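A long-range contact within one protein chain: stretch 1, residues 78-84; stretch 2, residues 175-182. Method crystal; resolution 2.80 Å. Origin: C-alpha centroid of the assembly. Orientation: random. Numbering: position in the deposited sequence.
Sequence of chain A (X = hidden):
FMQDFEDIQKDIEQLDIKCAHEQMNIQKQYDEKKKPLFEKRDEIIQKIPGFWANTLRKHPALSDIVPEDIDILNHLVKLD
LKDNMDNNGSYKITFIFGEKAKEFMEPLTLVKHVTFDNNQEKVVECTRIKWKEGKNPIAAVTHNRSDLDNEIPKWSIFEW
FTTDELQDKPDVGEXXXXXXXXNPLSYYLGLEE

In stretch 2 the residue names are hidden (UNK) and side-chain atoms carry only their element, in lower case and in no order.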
# COMPACT_ATOMS: atom_id res chain seq x y z
N LYS A 78 14.81 -21.86 3.67
CA LYS A 78 15.10 -20.46 3.33
C LYS A 78 14.12 -19.83 2.36
O LYS A 78 13.82 -20.39 1.30
CB LYS A 78 16.51 -20.35 2.73
CG LYS A 78 17.20 -19.03 2.96
CD LYS A 78 18.69 -19.24 3.21
CE LYS A 78 19.44 -17.94 3.19
NZ LYS A 78 19.00 -17.15 2.05
N LEU A 79 13.64 -18.64 2.72
CA LEU A 79 12.74 -17.88 1.87
C LEU A 79 13.30 -16.48 1.75
O LEU A 79 13.64 -15.88 2.77
CB LEU A 79 11.33 -17.85 2.46
CG LEU A 79 10.09 -17.49 1.63
CD1 LEU A 79 8.88 -17.84 2.47
CD2 LEU A 79 10.07 -16.02 1.27
N ASP A 80 13.43 -15.95 0.54
CA ASP A 80 13.96 -14.60 0.43
C ASP A 80 13.26 -13.73 -0.56
O ASP A 80 12.98 -14.12 -1.67
CB ASP A 80 15.44 -14.62 0.11
CG ASP A 80 16.27 -14.91 1.34
OD1 ASP A 80 16.33 -16.10 1.71
OD2 ASP A 80 16.79 -13.96 1.98
N LEU A 81 12.99 -12.52 -0.10
CA LEU A 81 12.44 -11.49 -0.94
C LEU A 81 13.61 -10.63 -1.37
O LEU A 81 14.40 -10.21 -0.54
CB LEU A 81 11.40 -10.69 -0.18
CG LEU A 81 10.71 -9.58 -0.93
CD1 LEU A 81 9.98 -10.17 -2.11
CD2 LEU A 81 9.76 -8.94 0.01
N LYS A 82 13.75 -10.48 -2.68
CA LYS A 82 14.56 -9.40 -3.27
C LYS A 82 13.56 -8.39 -3.79
O LYS A 82 12.96 -8.55 -4.86
CB LYS A 82 15.50 -9.89 -4.37
CG LYS A 82 16.65 -10.75 -3.87
CD LYS A 82 17.63 -10.01 -2.96
CE LYS A 82 18.48 -10.99 -2.11
NZ LYS A 82 19.21 -10.33 -0.95
N ASP A 83 13.38 -7.35 -2.99
CA ASP A 83 12.38 -6.35 -3.25
C ASP A 83 12.98 -5.14 -3.93
O ASP A 83 14.21 -4.97 -3.97
CB ASP A 83 11.70 -5.94 -1.95
CG ASP A 83 10.33 -5.39 -2.19
OD1 ASP A 83 10.06 -5.02 -3.36
OD2 ASP A 83 9.52 -5.32 -1.22
N ASN A 84 12.10 -4.31 -4.46
CA ASN A 84 12.47 -3.01 -5.03
C ASN A 84 13.68 -3.05 -5.98
O ASN A 84 14.72 -2.45 -5.69
CB ASN A 84 12.75 -2.01 -3.90
CG ASN A 84 11.70 -2.06 -2.78
OD1 ASN A 84 10.49 -1.93 -3.02
ND2 ASN A 84 12.18 -2.25 -1.55
N UNK A 175 1.28 -11.39 -0.95
CA UNK A 175 1.05 -11.53 0.47
C UNK A 175 2.39 -11.58 1.19
O UNK A 175 2.53 -10.99 2.25
c UNK A 175 -1.42 -14.54 0.48
c UNK A 175 -2.21 -12.17 0.46
c UNK A 175 0.25 -12.79 0.80
c UNK A 175 -1.07 -13.12 0.10
N UNK A 176 3.37 -12.27 0.61
CA UNK A 176 4.69 -12.32 1.22
C UNK A 176 5.30 -10.93 1.29
O UNK A 176 5.65 -10.46 2.37
c UNK A 176 5.44 -14.71 0.82
c UNK A 176 5.67 -13.24 0.47
c UNK A 176 7.05 -12.96 0.90
c UNK A 176 6.26 -15.62 -0.05
N UNK A 177 5.41 -10.28 0.13
CA UNK A 177 6.01 -8.95 0.03
C UNK A 177 5.36 -7.95 0.97
O UNK A 177 6.04 -7.28 1.72
c UNK A 177 6.39 -6.50 -3.08
n UNK A 177 3.52 -4.17 -3.16
c UNK A 177 5.93 -8.42 -1.41
c UNK A 177 6.59 -7.04 -1.63
n UNK A 177 5.62 -3.85 -2.30
c UNK A 177 4.74 -4.63 -2.92
n UNK A 177 5.07 -5.88 -3.29
N UNK A 178 4.03 -7.87 0.91
CA UNK A 178 3.28 -6.80 1.55
C UNK A 178 2.86 -7.09 2.98
O UNK A 178 2.60 -6.17 3.74
n UNK A 178 -1.60 -5.22 -2.30
c UNK A 178 -1.14 -4.48 -1.30
c UNK A 178 2.04 -6.46 0.73
c UNK A 178 2.33 -5.79 -0.63
n UNK A 178 0.11 -4.65 -0.87
n UNK A 178 -1.93 -3.60 -0.71
c UNK A 178 1.06 -5.60 -1.45
N UNK A 179 2.80 -8.35 3.37
CA UNK A 179 2.27 -8.66 4.69
C UNK A 179 3.17 -9.52 5.57
O UNK A 179 3.21 -9.28 6.78
o UNK A 179 -1.81 -9.20 2.80
c UNK A 179 -1.53 -8.97 4.00
c UNK A 179 -0.19 -8.33 4.25
c UNK A 179 0.91 -9.33 4.55
o UNK A 179 -2.29 -9.21 4.98
N UNK A 180 3.90 -10.47 4.99
CA UNK A 180 4.57 -11.47 5.81
C UNK A 180 6.07 -11.22 5.97
O UNK A 180 6.62 -11.44 7.05
c UNK A 180 5.07 -13.91 6.12
c UNK A 180 2.89 -13.25 5.25
c UNK A 180 4.36 -12.88 5.26
c UNK A 180 2.62 -14.54 4.55
N UNK A 181 6.71 -10.76 4.91
CA UNK A 181 8.17 -10.65 4.86
C UNK A 181 8.82 -9.74 5.89
O UNK A 181 9.91 -10.05 6.40
c UNK A 181 10.09 -10.04 3.40
c UNK A 181 10.82 -8.87 3.33
c UNK A 181 8.61 -10.17 3.49
c UNK A 181 11.04 -11.11 3.39
c UNK A 181 13.31 -12.66 3.33
c UNK A 181 10.92 -12.50 3.44
c UNK A 181 12.32 -10.54 3.30
n UNK A 181 12.16 -9.17 3.27
c UNK A 181 12.05 -13.25 3.41
c UNK A 181 13.47 -11.30 3.27
N UNK A 182 8.18 -8.62 6.19
CA UNK A 182 8.76 -7.62 7.10
C UNK A 182 8.86 -8.14 8.52
O UNK A 182 9.85 -7.89 9.22
c UNK A 182 8.45 -4.18 9.98
c UNK A 182 7.95 -6.31 7.08
n UNK A 182 9.48 -3.77 9.26
c UNK A 182 9.49 -4.46 8.06
n UNK A 182 7.79 -5.10 9.29
c UNK A 182 8.42 -5.30 8.08

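Position 175 carries four side-chain carbons, the chain forking at the second of them, with no nitrogen or oxygen. Its side chain makes no contact with stretch 1. A fork at the second carbon defines leucine, so this is L175. L175 takes no part in the contact; its backbone O serves the helix, accepting a hydrogen bond from N of position 179 at 2.9 Å and a weak one from N of position 180 at 3.1 Å.

Position 176 also has four carbons, but the fork is at the first, and one arm is two carbons long. CA-to-CB is directed toward stretch 1, and the terminal carbon of the longer arm lies against L79 CD2. That pattern is isoleucine. I176 CD1 is 4.1 Å from L79 CD2, an apolar contact between two buried side chains.

Position 177 shows three carbons, a nitrogen, and then a carbon bearing two more nitrogens. CA-to-CB points sideways, and the residue meets L81 and D83. The group at the end is a guanidinium, so this is arginine. L81 CD2 packs on the backbone, 3.8 Å from R177 CA, and on the aliphatic stem, 4.0 Å from R177 CG; D83 OD2 is 3.4 Å from R177 CG. D83 OD2 also sits at the edge of the guanidinium, near its plane, but is 4.3 Å from R177 NH1. The charges are opposite, yet this distance exceeds that of a salt bridge.

Position 178 repeats the composition of three carbons, one nitrogen and a carbon with two nitrogens. CA-to-CB points away, and the side chain makes no contact with stretch 1. It is a second arginine, R178.

Position 179 has three carbons, the third carrying two oxygens. It is exposed and does not touch stretch 1. A carboxylate at this length is glutamate, E179.

Position 180 again has four carbons forked at the first, with one two-carbon arm. The side chain is buried but makes no contact with stretch 1. It is isoleucine, I180.

Position 181 has one carbon leading into fused five- and six-membered rings with eight carbons and one nitrogen. The rings touch L79, D80 and L81. This is an indole, hence tryptophan. W181 CZ3 is 3.1 Å from L79 O, which lies at the ring edge near its plane. L81 N is over one face, 3.4 Å from W181 CH2. L81 CB stands 3.6 Å from the centroid of the W181 five-membered ring, 11° off the normal, a CH-pi contact, and L81 CD2 is 3.5 Å from W181 CD1.

Position 182 has one carbon and a five-membered ring of three carbons and two nitrogens. It is exposed and does not touch stretch 1. The ring is an imidazole, so this is H182.

The contact works by packing; no hydrogen bond crosses it, and 394 Å² is buried over both sides. L79 and L81 point toward stretch 2, with D80 between them pointing away, as strand alternation requires. The wider pi-type turn at 176-180 includes the 2.8 Å bond from W181 N to I176 O. Beyond it, W181 sets its indole against L79-L81, with L81 N and CB over a face and L79 O at the edge, while I176 and R177 extend the surface against L79, L81 and D83.

Stretch 2 175-182: LIRREIWH
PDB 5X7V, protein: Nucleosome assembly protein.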